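PDB 6FXW: putative ribose 5-phosphate isomerase from Leishmania infantum, which probably catalyses the interconversion of ribose 5-phosphate and ribulose 5-phosphate in the pentose phosphate pathway, as a type B isomerase of the LacAB/RpiB family. Local coordinates for residues A65-L70 with E128-T133; R89-Y94 with Q100-H105; E22-V27 with V36-P41; Q55-I60 with I80-F85. One frame throughout, in Å; residues are numbered along the deposited sequence.

How the contacts relate
The four contacts pack helices on the two faces of one parallel beta sheet. Contacts 1, 2 and 3 lie on one face, where helices 120-131, 96-104 and 20-29 meet strands 67-72, 90-92 and 33-38; contact 4 pairs helices 49-61 and 76-83 on the other. Contact 1 is central: its centre lies about 10 Å from that of contact 2 (Phe130 on Ser102) and about 12 Å from that of contact 3 (Leu131 on Val27). Contacts 2 and 3 stay about 11 Å apart at their nearest atoms. Asn83 OD1 ties contact 4 to contact 2 through Ala90 N (2.9 Å). Arg89 of contact 2 holds a sulfate ion together with His109, whose O bonds to Thr67 OG1 of contact 1.

Contact 1. Residues A65-L70 with E128-T133; sequences ADTGIL and ETFLTT
Thr67, on the central strand 67-72, touches both Phe130 and Leu131 near the end of helix 120-131, each with a different branch. The polar-to-aromatic contact belongs to its hydroxyl: in the modelled conformer, one of two, OG1 lies 3.5 Å from Phe130 CE2, close to the ring plane, so it meets the ring edge. Gly68 O is also near, 4.2 Å from Phe130 CE2, on an oblique line. The ring reaches the strand because Phe130 CG is anti to its backbone N (chi1 -171°). The apolar contact is made by the other branch, Thr67 CG2 lying 3.9 Å from Leu131 CD2.

No hydrogen bond crosses from segment to segment. Thr67 OG1 is instead bonded to His109 O, just before strand 110-114, while the helix is tied by its own threonines: Thr132 OG1 donates to Glu128 O (2.7 Å) and Thr133 OG1 to Thr129 O (2.7 Å). Thr129 O also accepts from Thr132 N, the two donors arriving from opposite faces of its carbonyl plane.

The buried join therefore rests on fitting one methyl to another and on the Thr67 hydroxyl oxygen beside the ring C-H groups of Phe130, probably a weakly favourable electrostatic contact.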
loop_
_atom_site.group_PDB
_atom_site.type_symbol
_atom_site.label_atom_id
_atom_site.label_comp_id
_atom_site.label_asym_id
_atom_site.label_seq_id
_atom_site.Cartn_x
_atom_site.Cartn_y
_atom_site.Cartn_z
ATOM N N ALA A 65 14.931 26.672 -0.277
ATOM C CA ALA A 65 13.788 25.937 -0.770
ATOM C C ALA A 65 12.698 26.071 0.281
ATOM O O ALA A 65 13.018 26.328 1.439
ATOM C CB ALA A 65 14.118 24.451 -0.968
ATOM N N ASP A 66 11.426 25.863 -0.158
ATOM C CA ASP A 66 10.297 25.904 0.685
ATOM C C ASP A 66 9.918 24.545 1.176
ATOM O O ASP A 66 9.262 24.412 2.274
ATOM C CB ASP A 66 9.073 26.393 -0.172
ATOM C CG ASP A 66 9.235 27.812 -0.610
ATOM O OD1 ASP A 66 9.588 28.699 0.233
ATOM O OD2 ASP A 66 9.082 28.006 -1.781
ATOM N N THR A 67 10.236 23.544 0.395
ATOM C CA THR A 67 9.721 22.176 0.661
ATOM C C THR A 67 10.733 21.215 0.125
ATOM O O THR A 67 11.576 21.566 -0.742
ATOM C CB THR A 67 8.268 21.956 0.143
ATOM O OG1 THR A 67 7.863 20.579 0.328
ATOM C CG2 THR A 67 8.154 22.213 -1.281
ATOM N N GLY A 68 10.767 19.990 0.623
ATOM C CA GLY A 68 11.710 19.044 0.177
ATOM C C GLY A 68 11.080 17.707 -0.175
ATOM O O GLY A 68 9.973 17.390 0.334
ATOM N N ILE A 69 11.738 16.965 -1.035
ATOM C CA ILE A 69 11.381 15.563 -1.313
ATOM C C ILE A 69 12.630 14.763 -1.117
ATOM O O ILE A 69 13.644 15.075 -1.753
ATOM C CB ILE A 69 10.822 15.449 -2.730
ATOM C CG1 ILE A 69 9.568 16.331 -2.886
ATOM C CG2 ILE A 69 10.490 14.015 -3.006
ATOM C CD1 ILE A 69 9.014 16.368 -4.323
ATOM N N LEU A 70 12.606 13.683 -0.341
ATOM C CA LEU A 70 13.722 12.824 -0.094
ATOM C C LEU A 70 13.358 11.390 -0.503
ATOM O O LEU A 70 12.293 10.913 -0.147
ATOM C CB LEU A 70 14.143 12.860 1.359
ATOM C CG LEU A 70 14.801 14.154 1.811
ATOM C CD1 LEU A 70 15.020 14.137 3.310
ATOM C CD2 LEU A 70 16.115 14.313 1.097
ATOM N N GLU A 128 2.290 15.103 -6.436
ATOM C CA GLU A 128 1.322 16.126 -6.783
ATOM C C GLU A 128 0.425 16.490 -5.605
ATOM O O GLU A 128 0.199 17.649 -5.348
ATOM C CB GLU A 128 0.477 15.646 -7.920
ATOM C CG GLU A 128 1.214 15.616 -9.221
ATOM C CD GLU A 128 0.473 15.162 -10.460
ATOM O OE1 GLU A 128 -0.653 14.649 -10.298
ATOM O OE2 GLU A 128 1.102 15.235 -11.569
ATOM N N THR A 129 -0.002 15.519 -4.781
ATOM C CA THR A 129 -0.831 15.760 -3.629
ATOM C C THR A 129 -0.063 16.531 -2.568
ATOM O O THR A 129 -0.547 17.471 -2.000
ATOM C CB THR A 129 -1.316 14.443 -3.118
ATOM O OG1 THR A 129 -2.038 13.789 -4.203
ATOM C CG2 THR A 129 -2.214 14.647 -1.867
ATOM N N PHE A 130 1.153 16.087 -2.263
ATOM C CA PHE A 130 1.956 16.773 -1.221
ATOM C C PHE A 130 2.198 18.220 -1.510
ATOM O O PHE A 130 2.124 19.094 -0.637
ATOM C CB PHE A 130 3.288 16.028 -1.062
ATOM C CG PHE A 130 4.124 16.482 0.095
ATOM C CD1 PHE A 130 3.953 15.957 1.358
ATOM C CD2 PHE A 130 5.095 17.440 -0.078
ATOM C CE1 PHE A 130 4.731 16.284 2.413
ATOM C CE2 PHE A 130 5.868 17.820 1.003
ATOM C CZ PHE A 130 5.669 17.288 2.260
ATOM N N LEU A 131 2.521 18.464 -2.793
ATOM C CA LEU A 131 2.789 19.867 -3.182
ATOM C C LEU A 131 1.586 20.783 -3.291
ATOM O O LEU A 131 1.774 22.031 -3.331
ATOM C CB LEU A 131 3.517 19.906 -4.519
ATOM C CG LEU A 131 4.924 19.293 -4.553
ATOM C CD1 LEU A 131 5.570 19.262 -5.983
ATOM C CD2 LEU A 131 5.861 19.925 -3.505
ATOM N N THR A 132 0.399 20.235 -3.375
ATOM C CA THR A 132 -0.797 21.054 -3.513
ATOM C C THR A 132 -1.739 21.038 -2.354
ATOM O O THR A 132 -2.889 21.458 -2.500
ATOM C CB THR A 132 -1.545 20.655 -4.770
ATOM O OG1 THR A 132 -1.932 19.259 -4.757
ATOM C CG2 THR A 132 -0.678 20.757 -6.044
ATOM N N THR A 133 -1.363 20.482 -1.226
ATOM C CA THR A 133 -2.228 20.381 -0.074
ATOM C C THR A 133 -1.699 21.336 1.003
ATOM O O THR A 133 -0.549 21.381 1.340
ATOM C CB THR A 133 -2.356 18.923 0.460
ATOM O OG1 THR A 133 -2.787 18.065 -0.576
ATOM C CG2 THR A 133 -3.326 18.844 1.623
#

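Contact 2. Residues R89-Y94 with Q100-H105; sequences RAALCY and QLSRQH. With SO4 (sulfate ion), chain C.
Within the beta-alpha-beta unit of strand 90-92, helix 96-104 and strand 110-114, Ala91 and Ser102 bring segments 89-94 and 100-105 together, their CA atoms (6.1 Å apart) being the nearest pair between the two. Ala91 CB and Ser102 CB are 3.5 Å apart, tight for two carbons. Cys93 adds its sulfur, SG standing 3.7 Å from Ser102 OG in van der Waals contact. With OG turned between backbone N and carbonyl carbon (chi1 69°), the Ser102 hydroxyl reaches back within its own helix to hydrogen-bond to Ala99 O, while CB is left against Ala91.

Small residues thus let the helix lie close on the strand, which is outermost in the sheet of this chain and also packs against the second subunit: Leu92 meets Leu92, and the Tyr94 ring stacks on Tyr94, of that chain.

Just before the strand, Arg89 holds a sulfate ion, probably from the crystallisation liquor, with two parallel N-H groups. Arg89 NH1 donates to sulfate O4 (2.9 Å, 167°) and NH2 to sulfate O1 (2.9 Å, 166°), with the sulfur near the guanidinium plane. Asn106 O and Asn107 O accept from Arg89 NE and NH2 and fix the group's rotation. His109 bridges ligand and strand, its NE2 bonded to the sulfate and its ND1 to Arg89 N.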
loop_
_atom_site.group_PDB
_atom_site.type_symbol
_atom_site.label_atom_id
_atom_site.label_comp_id
_atom_site.label_asym_id
_atom_site.label_seq_id
_atom_site.Cartn_x
_atom_site.Cartn_y
_atom_site.Cartn_z
ATOM N N ARG A 89 9.881 18.904 9.834
ATOM C CA ARG A 89 8.963 17.763 9.975
ATOM C C ARG A 89 8.988 17.058 8.618
ATOM O O ARG A 89 8.620 17.625 7.563
ATOM C CB ARG A 89 7.569 18.233 10.274
ATOM C CG ARG A 89 7.424 18.887 11.683
ATOM C CD ARG A 89 5.989 19.334 12.032
ATOM N NE ARG A 89 5.460 20.308 11.123
ATOM C CZ ARG A 89 5.757 21.627 11.194
ATOM N NH1 ARG A 89 6.574 22.084 12.184
ATOM N NH2 ARG A 89 5.284 22.455 10.288
ATOM N N ALA A 90 9.317 15.784 8.657
ATOM C CA ALA A 90 9.531 14.916 7.459
ATOM C C ALA A 90 8.555 13.773 7.531
ATOM O O ALA A 90 8.489 13.033 8.521
ATOM C CB ALA A 90 10.928 14.465 7.345
ATOM N N ALA A 91 7.780 13.589 6.462
ATOM C CA ALA A 91 6.711 12.585 6.429
ATOM C C ALA A 91 6.943 11.504 5.421
ATOM O O ALA A 91 7.006 11.780 4.181
ATOM C CB ALA A 91 5.392 13.242 6.086
ATOM N N LEU A 92 7.014 10.277 5.856
ATOM C CA LEU A 92 7.028 9.151 4.927
ATOM C C LEU A 92 5.613 8.916 4.375
ATOM O O LEU A 92 4.686 8.677 5.148
ATOM C CB LEU A 92 7.600 7.913 5.610
ATOM C CG LEU A 92 7.885 6.718 4.699
ATOM C CD1 LEU A 92 8.719 5.659 5.367
ATOM C CD2 LEU A 92 6.484 6.033 4.443
ATOM N N CYS A 93 5.460 9.010 3.080
ATOM C CA CYS A 93 4.184 8.815 2.414
ATOM C C CYS A 93 4.306 7.781 1.326
ATOM O O CYS A 93 5.363 7.616 0.680
ATOM C CB CYS A 93 3.644 10.085 1.795
ATOM S SG CYS A 93 3.496 11.463 2.959
ATOM N N TYR A 94 3.241 6.992 1.160
ATOM C CA TYR A 94 3.231 5.911 0.197
ATOM C C TYR A 94 1.930 5.838 -0.589
ATOM O O TYR A 94 1.755 4.892 -1.360
ATOM C CB TYR A 94 3.417 4.583 0.955
ATOM C CG TYR A 94 2.387 4.289 1.985
ATOM C CD1 TYR A 94 2.551 4.763 3.264
ATOM C CD2 TYR A 94 1.274 3.580 1.698
ATOM C CE1 TYR A 94 1.597 4.468 4.244
ATOM C CE2 TYR A 94 0.265 3.385 2.678
ATOM C CZ TYR A 94 0.502 3.863 3.936
ATOM O OH TYR A 94 -0.478 3.588 4.921
ATOM N N GLN A 100 -1.753 13.555 1.497
ATOM C CA GLN A 100 -2.688 14.619 1.870
ATOM C C GLN A 100 -2.642 14.961 3.339
ATOM O O GLN A 100 -2.516 16.128 3.717
ATOM C CB GLN A 100 -4.096 14.173 1.484
ATOM C CG GLN A 100 -5.150 15.196 1.834
ATOM C CD GLN A 100 -6.563 14.661 1.482
ATOM O OE1 GLN A 100 -6.717 13.966 0.530
ATOM N NE2 GLN A 100 -7.566 15.022 2.260
ATOM N N LEU A 101 -2.702 13.940 4.211
ATOM C CA LEU A 101 -2.728 14.179 5.676
ATOM C C LEU A 101 -1.397 14.621 6.276
ATOM O O LEU A 101 -1.381 15.397 7.230
ATOM C CB LEU A 101 -3.279 12.971 6.376
ATOM C CG LEU A 101 -4.702 12.645 6.032
ATOM C CD1 LEU A 101 -5.210 11.408 6.706
ATOM C CD2 LEU A 101 -5.641 13.795 6.407
ATOM N N SER A 102 -0.263 14.292 5.608
ATOM C CA SER A 102 1.052 14.726 6.043
ATOM C C SER A 102 1.096 16.276 5.965
ATOM O O SER A 102 1.811 16.876 6.743
ATOM C CB SER A 102 2.161 14.198 5.208
ATOM O OG SER A 102 2.203 14.737 3.925
ATOM N N ARG A 103 0.341 16.852 5.021
ATOM C CA ARG A 103 0.214 18.300 4.883
ATOM C C ARG A 103 -0.941 18.850 5.724
ATOM O O ARG A 103 -0.743 19.763 6.537
ATOM C CB ARG A 103 0.014 18.633 3.420
ATOM C CG ARG A 103 1.181 18.266 2.501
ATOM C CD ARG A 103 2.456 19.049 2.763
ATOM N NE ARG A 103 2.158 20.436 2.567
ATOM C CZ ARG A 103 2.322 21.442 3.431
ATOM N NH1 ARG A 103 2.955 21.311 4.592
ATOM N NH2 ARG A 103 1.837 22.651 3.131
ATOM N N GLN A 104 -2.141 18.273 5.596
ATOM C CA GLN A 104 -3.351 18.780 6.325
ATOM C C GLN A 104 -3.188 18.784 7.801
ATOM O O GLN A 104 -3.577 19.725 8.518
ATOM C CB GLN A 104 -4.584 18.014 5.894
ATOM C CG GLN A 104 -5.062 18.327 4.512
ATOM C CD GLN A 104 -6.418 17.807 4.204
ATOM O OE1 GLN A 104 -6.789 16.732 4.598
ATOM N NE2 GLN A 104 -7.174 18.618 3.520
ATOM N N HIS A 105 -2.617 17.680 8.319
ATOM C CA HIS A 105 -2.485 17.505 9.758
ATOM C C HIS A 105 -1.121 17.816 10.247
ATOM O O HIS A 105 -0.946 18.555 11.221
ATOM C CB HIS A 105 -2.856 16.056 10.144
ATOM C CG HIS A 105 -4.288 15.763 9.960
ATOM N ND1 HIS A 105 -4.795 14.486 10.199
ATOM C CD2 HIS A 105 -5.313 16.509 9.502
ATOM C CE1 HIS A 105 -6.079 14.498 9.905
ATOM N NE2 HIS A 105 -6.441 15.705 9.489
HETATM S S SO4 C . 7.033 25.718 10.779
HETATM O O1 SO4 C . 5.836 25.295 9.979
HETATM O O2 SO4 C . 8.219 25.848 9.823
HETATM O O3 SO4 C . 6.701 27.061 11.380
HETATM O O4 SO4 C . 7.363 24.856 11.950
#

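Contact 3. Residues E22-V27 with V36-P41; sequences EIMDMV and VMYMGP
Met24 is the first residue of segment 22-27 to touch segment 36-41, and its side chain reaches two residues there. CG lies 4.5 Å from Val36 CG1, a loose apolar contact, and the sulfur goes further, SD standing 3.7 Å from Tyr38 CB. In the modelled conformer, one of two, the chain bends at its last torsion (chi3 68°), which brings the methyl CE to 4.1 Å from Tyr38 CB. SD is 4.9 Å from the centroid of the Tyr38 ring and 44° off its normal, an oblique Met-aromatic contact, the side chains crossing at about a right angle. Tyr38 is held at its far end, where OH donates to Pro41 O (2.6 Å), while Gly40 N sits over the centre of one ring face and the ring also stacks on His20.

One turn later, Val27 meets Val36 methyl against methyl. Val27 CG1 is 3.3 Å from Val36 CG2, tighter than ordinary van der Waals contact, so the exact spacing is doubtful and only close packing should be read.

The axes of helix 22-27 and strand 36-38 run nearly antiparallel (164°) with a closest approach of 9.3 Å, as expected for a beta-alpha-beta crossover, here strand 6-12, helix 20-29 and strand 33-38. Leu10 of strand 6-12 also touches Met24, Ile127 of helix 120-131 packs on Ile23 and Val27, and Met39, just past the strand, leans on helix 49-61.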
loop_
_atom_site.group_PDB
_atom_site.type_symbol
_atom_site.label_atom_id
_atom_site.label_comp_id
_atom_site.label_asym_id
_atom_site.label_seq_id
_atom_site.Cartn_x
_atom_site.Cartn_y
_atom_site.Cartn_z
ATOM N N GLU A 22 13.381 11.353 -13.935
ATOM C CA GLU A 22 11.904 11.077 -14.053
ATOM C C GLU A 22 11.118 11.695 -12.906
ATOM O O GLU A 22 10.081 12.295 -13.081
ATOM C CB GLU A 22 11.705 9.587 -14.216
ATOM C CG GLU A 22 10.251 9.133 -14.302
ATOM C CD GLU A 22 10.044 7.634 -14.561
ATOM O OE1 GLU A 22 10.977 6.790 -14.527
ATOM O OE2 GLU A 22 8.841 7.315 -14.756
ATOM N N ILE A 23 11.669 11.593 -11.708
ATOM C CA ILE A 23 11.017 12.229 -10.542
ATOM C C ILE A 23 11.025 13.757 -10.655
ATOM O O ILE A 23 10.043 14.430 -10.380
ATOM C CB ILE A 23 11.671 11.713 -9.218
ATOM C CG1 ILE A 23 11.470 10.201 -9.139
ATOM C CG2 ILE A 23 11.134 12.492 -8.060
ATOM C CD1 ILE A 23 12.249 9.494 -8.025
ATOM N N MET A 24 12.159 14.331 -11.069
ATOM C CA MET A 24 12.249 15.796 -11.232
ATOM C C MET A 24 11.246 16.238 -12.263
ATOM O O MET A 24 10.567 17.217 -12.063
ATOM C CB MET A 24 13.617 16.235 -11.720
ATOM C CG MET A 24 14.619 16.223 -10.628
ATOM S SD MET A 24 16.251 16.511 -11.311
ATOM C CE MET A 24 16.220 18.204 -11.895
ATOM N N ASP A 25 11.119 15.433 -13.320
ATOM C CA ASP A 25 10.111 15.751 -14.353
ATOM C C ASP A 25 8.713 15.783 -13.814
ATOM O O ASP A 25 7.892 16.666 -14.144
ATOM C CB ASP A 25 10.165 14.761 -15.517
ATOM C CG ASP A 25 11.409 14.870 -16.352
ATOM O OD1 ASP A 25 12.116 15.862 -16.251
ATOM O OD2 ASP A 25 11.769 13.887 -16.996
ATOM N N MET A 26 8.360 14.838 -12.946
ATOM C CA MET A 26 7.048 14.895 -12.238
ATOM C C MET A 26 6.793 16.116 -11.407
ATOM O O MET A 26 5.668 16.650 -11.338
ATOM C CB MET A 26 6.844 13.668 -11.332
ATOM C CG MET A 26 6.903 12.390 -12.044
ATOM S SD MET A 26 6.816 11.013 -10.813
ATOM C CE MET A 26 6.444 9.974 -12.056
ATOM N N VAL A 27 7.828 16.551 -10.667
ATOM C CA VAL A 27 7.724 17.696 -9.875
ATOM C C VAL A 27 7.423 18.911 -10.785
ATOM O O VAL A 27 6.534 19.706 -10.497
ATOM C CB VAL A 27 8.965 17.950 -9.025
ATOM C CG1 VAL A 27 8.810 19.257 -8.256
ATOM C CG2 VAL A 27 9.204 16.778 -8.075
ATOM N N VAL A 36 12.811 23.415 -9.084
ATOM C CA VAL A 36 13.189 22.120 -8.551
ATOM C C VAL A 36 14.690 22.058 -8.584
ATOM O O VAL A 36 15.312 22.223 -9.662
ATOM C CB VAL A 36 12.567 20.929 -9.295
ATOM C CG1 VAL A 36 12.765 19.682 -8.463
ATOM C CG2 VAL A 36 11.111 21.202 -9.584
ATOM N N MET A 37 15.322 21.791 -7.440
ATOM C CA MET A 37 16.773 21.706 -7.305
ATOM C C MET A 37 17.162 20.292 -6.912
ATOM O O MET A 37 16.694 19.794 -5.873
ATOM C CB MET A 37 17.252 22.664 -6.183
ATOM C CG MET A 37 17.114 24.122 -6.528
ATOM S SD MET A 37 16.955 25.218 -5.084
ATOM C CE MET A 37 15.324 24.843 -4.525
ATOM N N TYR A 38 18.045 19.621 -7.652
ATOM C CA TYR A 38 18.481 18.285 -7.372
ATOM C C TYR A 38 19.686 18.229 -6.534
ATOM O O TYR A 38 20.722 18.848 -6.948
ATOM C CB TYR A 38 18.713 17.521 -8.684
ATOM C CG TYR A 38 19.200 16.127 -8.474
ATOM C CD1 TYR A 38 18.406 15.171 -7.854
ATOM C CD2 TYR A 38 20.500 15.707 -8.858
ATOM C CE1 TYR A 38 18.825 13.930 -7.604
ATOM C CE2 TYR A 38 20.926 14.445 -8.652
ATOM C CZ TYR A 38 20.074 13.470 -8.038
ATOM O OH TYR A 38 20.548 12.246 -7.831
ATOM N N MET A 39 19.621 17.619 -5.385
ATOM C CA MET A 39 20.733 17.502 -4.517
ATOM C C MET A 39 21.068 16.216 -4.092
ATOM O O MET A 39 21.589 16.119 -3.019
ATOM C CB MET A 39 20.561 18.368 -3.224
ATOM C CG MET A 39 19.517 19.423 -3.300
ATOM S SD MET A 39 19.418 20.310 -1.771
ATOM C CE MET A 39 19.152 21.857 -2.553
ATOM N N GLY A 40 20.817 15.217 -4.898
ATOM C CA GLY A 40 21.338 13.885 -4.755
ATOM C C GLY A 40 22.545 13.681 -5.560
ATOM O O GLY A 40 23.088 14.669 -6.103
ATOM N N PRO A 41 23.019 12.417 -5.678
ATOM C CA PRO A 41 24.187 12.096 -6.376
ATOM C C PRO A 41 24.105 12.329 -7.886
ATOM O O PRO A 41 23.073 12.083 -8.514
ATOM C CB PRO A 41 24.425 10.624 -6.099
ATOM C CG PRO A 41 23.097 10.022 -5.698
ATOM C CD PRO A 41 22.345 11.168 -5.159
#

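Contact 4. Residues Q55-I60 with I80-F85; sequences QVCEAI and IAANKF
Cys57 places its CB almost squarely over the face of the Phe85 ring, 3.6 Å from the centroid and 14° off the normal. This is a CH-pi contact made by a cysteine methylene, and it puts all six ring carbons within 4.1 Å of that one atom. The sulfur lies obliquely to the same ring, a sulfur-aromatic contact, SG 4.2 Å from the Phe85 centroid. Because Cys57 SG is anti to the carbonyl carbon (chi1 -72°), it is also directed at the next helix, 3.7 Å from Ala82 CB.

Ala82 and Cys57 mark the nearest backbone approach, their CA atoms 6.4 Å apart. Helices 49-61 and 76-83 lie side by side on one face of the parallel sheet of this alpha/beta fold, and the strand between them in sequence, 67-72, supplies Leu70, which touches both Val56 and Ala82.

Glu58 approaches Phe85 differently. Its chain bends at chi2, and OE1 comes to 3.9 Å from Phe85 CE2 at the ring edge, with carboxylate and ring planes 70° apart. At that spacing the charge of the carboxylate would at most be weakly attracted by the ring hydrogens.

Lys84 and Phe85 also face the second subunit. Phe85 packs on Gln155 of that chain, and Lys84 NZ makes a salt bridge to Glu152 OE2 and a hydrogen bond to Ile88 O, both of the second subunit.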
loop_
_atom_site.group_PDB
_atom_site.type_symbol
_atom_site.label_atom_id
_atom_site.label_comp_id
_atom_site.label_asym_id
_atom_site.label_seq_id
_atom_site.Cartn_x
_atom_site.Cartn_y
_atom_site.Cartn_z
ATOM N N GLN A 55 21.496 17.783 3.231
ATOM C CA GLN A 55 21.479 18.796 2.187
ATOM C C GLN A 55 20.151 19.452 1.986
ATOM O O GLN A 55 19.996 20.685 1.925
ATOM C CB GLN A 55 22.043 18.337 0.822
ATOM C CG GLN A 55 23.490 17.988 0.777
ATOM C CD GLN A 55 24.009 17.809 -0.633
ATOM O OE1 GLN A 55 24.567 16.742 -0.937
ATOM N NE2 GLN A 55 23.857 18.838 -1.532
ATOM N N VAL A 56 19.109 18.638 1.899
ATOM C CA VAL A 56 17.757 19.147 1.638
ATOM C C VAL A 56 17.256 19.931 2.889
ATOM O O VAL A 56 16.637 21.022 2.804
ATOM C CB VAL A 56 16.794 17.974 1.317
ATOM C CG1 VAL A 56 15.377 18.428 1.282
ATOM C CG2 VAL A 56 17.112 17.450 -0.069
ATOM N N CYS A 57 17.477 19.383 4.093
ATOM C CA CYS A 57 17.069 20.039 5.350
ATOM C C CYS A 57 17.704 21.429 5.442
ATOM O O CYS A 57 17.076 22.409 5.764
ATOM C CB CYS A 57 17.433 19.213 6.592
ATOM S SG CYS A 57 16.364 17.755 6.708
ATOM N N GLU A 58 19.021 21.451 5.110
ATOM C CA GLU A 58 19.721 22.724 5.249
ATOM C C GLU A 58 19.219 23.681 4.193
ATOM O O GLU A 58 19.062 24.902 4.506
ATOM C CB GLU A 58 21.231 22.540 5.120
ATOM C CG GLU A 58 21.872 22.296 6.467
ATOM C CD GLU A 58 21.723 23.434 7.512
ATOM O OE1 GLU A 58 21.781 23.101 8.731
ATOM O OE2 GLU A 58 21.561 24.646 7.133
ATOM N N ALA A 59 18.903 23.260 2.972
ATOM C CA ALA A 59 18.284 24.157 1.962
ATOM C C ALA A 59 17.029 24.799 2.464
ATOM O O ALA A 59 16.781 25.983 2.226
ATOM C CB ALA A 59 18.039 23.435 0.655
ATOM N N ILE A 60 16.168 24.017 3.101
ATOM C CA ILE A 60 14.951 24.554 3.648
ATOM C C ILE A 60 15.228 25.537 4.795
ATOM O O ILE A 60 14.672 26.649 4.824
ATOM C CB ILE A 60 14.023 23.431 4.105
ATOM C CG1 ILE A 60 13.562 22.629 2.881
ATOM C CG2 ILE A 60 12.851 23.934 4.872
ATOM C CD1 ILE A 60 12.949 21.281 3.193
ATOM N N ILE A 80 13.794 9.303 9.038
ATOM C CA ILE A 80 14.493 9.369 10.325
ATOM C C ILE A 80 15.544 10.478 10.325
ATOM O O ILE A 80 15.553 11.317 11.220
ATOM C CB ILE A 80 15.127 8.016 10.672
ATOM C CG1 ILE A 80 14.007 6.944 10.849
ATOM C CG2 ILE A 80 15.917 8.125 11.966
ATOM C CD1 ILE A 80 14.495 5.546 10.775
ATOM N N ALA A 81 16.400 10.452 9.324
ATOM C CA ALA A 81 17.501 11.425 9.287
ATOM C C ALA A 81 16.960 12.868 9.224
ATOM O O ALA A 81 17.435 13.768 9.932
ATOM C CB ALA A 81 18.337 11.166 8.102
ATOM N N ALA A 82 15.968 13.133 8.384
ATOM C CA ALA A 82 15.460 14.509 8.223
ATOM C C ALA A 82 14.847 15.041 9.481
ATOM O O ALA A 82 14.922 16.195 9.833
ATOM C CB ALA A 82 14.476 14.603 7.043
ATOM N N ASN A 83 14.099 14.146 10.161
ATOM C CA ASN A 83 13.456 14.541 11.417
ATOM C C ASN A 83 14.446 14.871 12.528
ATOM O O ASN A 83 14.059 15.472 13.530
ATOM C CB ASN A 83 12.390 13.550 11.867
ATOM C CG ASN A 83 11.095 13.707 11.116
ATOM O OD1 ASN A 83 10.528 14.796 11.059
ATOM N ND2 ASN A 83 10.583 12.596 10.530
ATOM N N LYS A 84 15.693 14.506 12.371
ATOM C CA LYS A 84 16.722 14.897 13.347
ATOM C C LYS A 84 17.107 16.348 13.265
ATOM O O LYS A 84 17.709 16.889 14.193
ATOM C CB LYS A 84 17.966 14.044 13.253
ATOM C CG LYS A 84 17.726 12.573 13.620
ATOM C CD LYS A 84 17.061 12.291 14.944
ATOM C CE LYS A 84 16.838 10.837 15.197
ATOM N NZ LYS A 84 16.350 10.723 16.624
ATOM N N PHE A 85 16.734 17.018 12.211
ATOM C CA PHE A 85 16.942 18.475 12.092
ATOM C C PHE A 85 15.947 19.243 12.805
ATOM O O PHE A 85 14.777 19.125 12.607
ATOM C CB PHE A 85 17.000 18.929 10.613
ATOM C CG PHE A 85 18.294 18.662 9.994
ATOM C CD1 PHE A 85 18.673 17.433 9.467
ATOM C CD2 PHE A 85 19.189 19.719 9.836
ATOM C CE1 PHE A 85 19.936 17.244 8.936
ATOM C CE2 PHE A 85 20.437 19.510 9.246
ATOM C CZ PHE A 85 20.807 18.297 8.816
#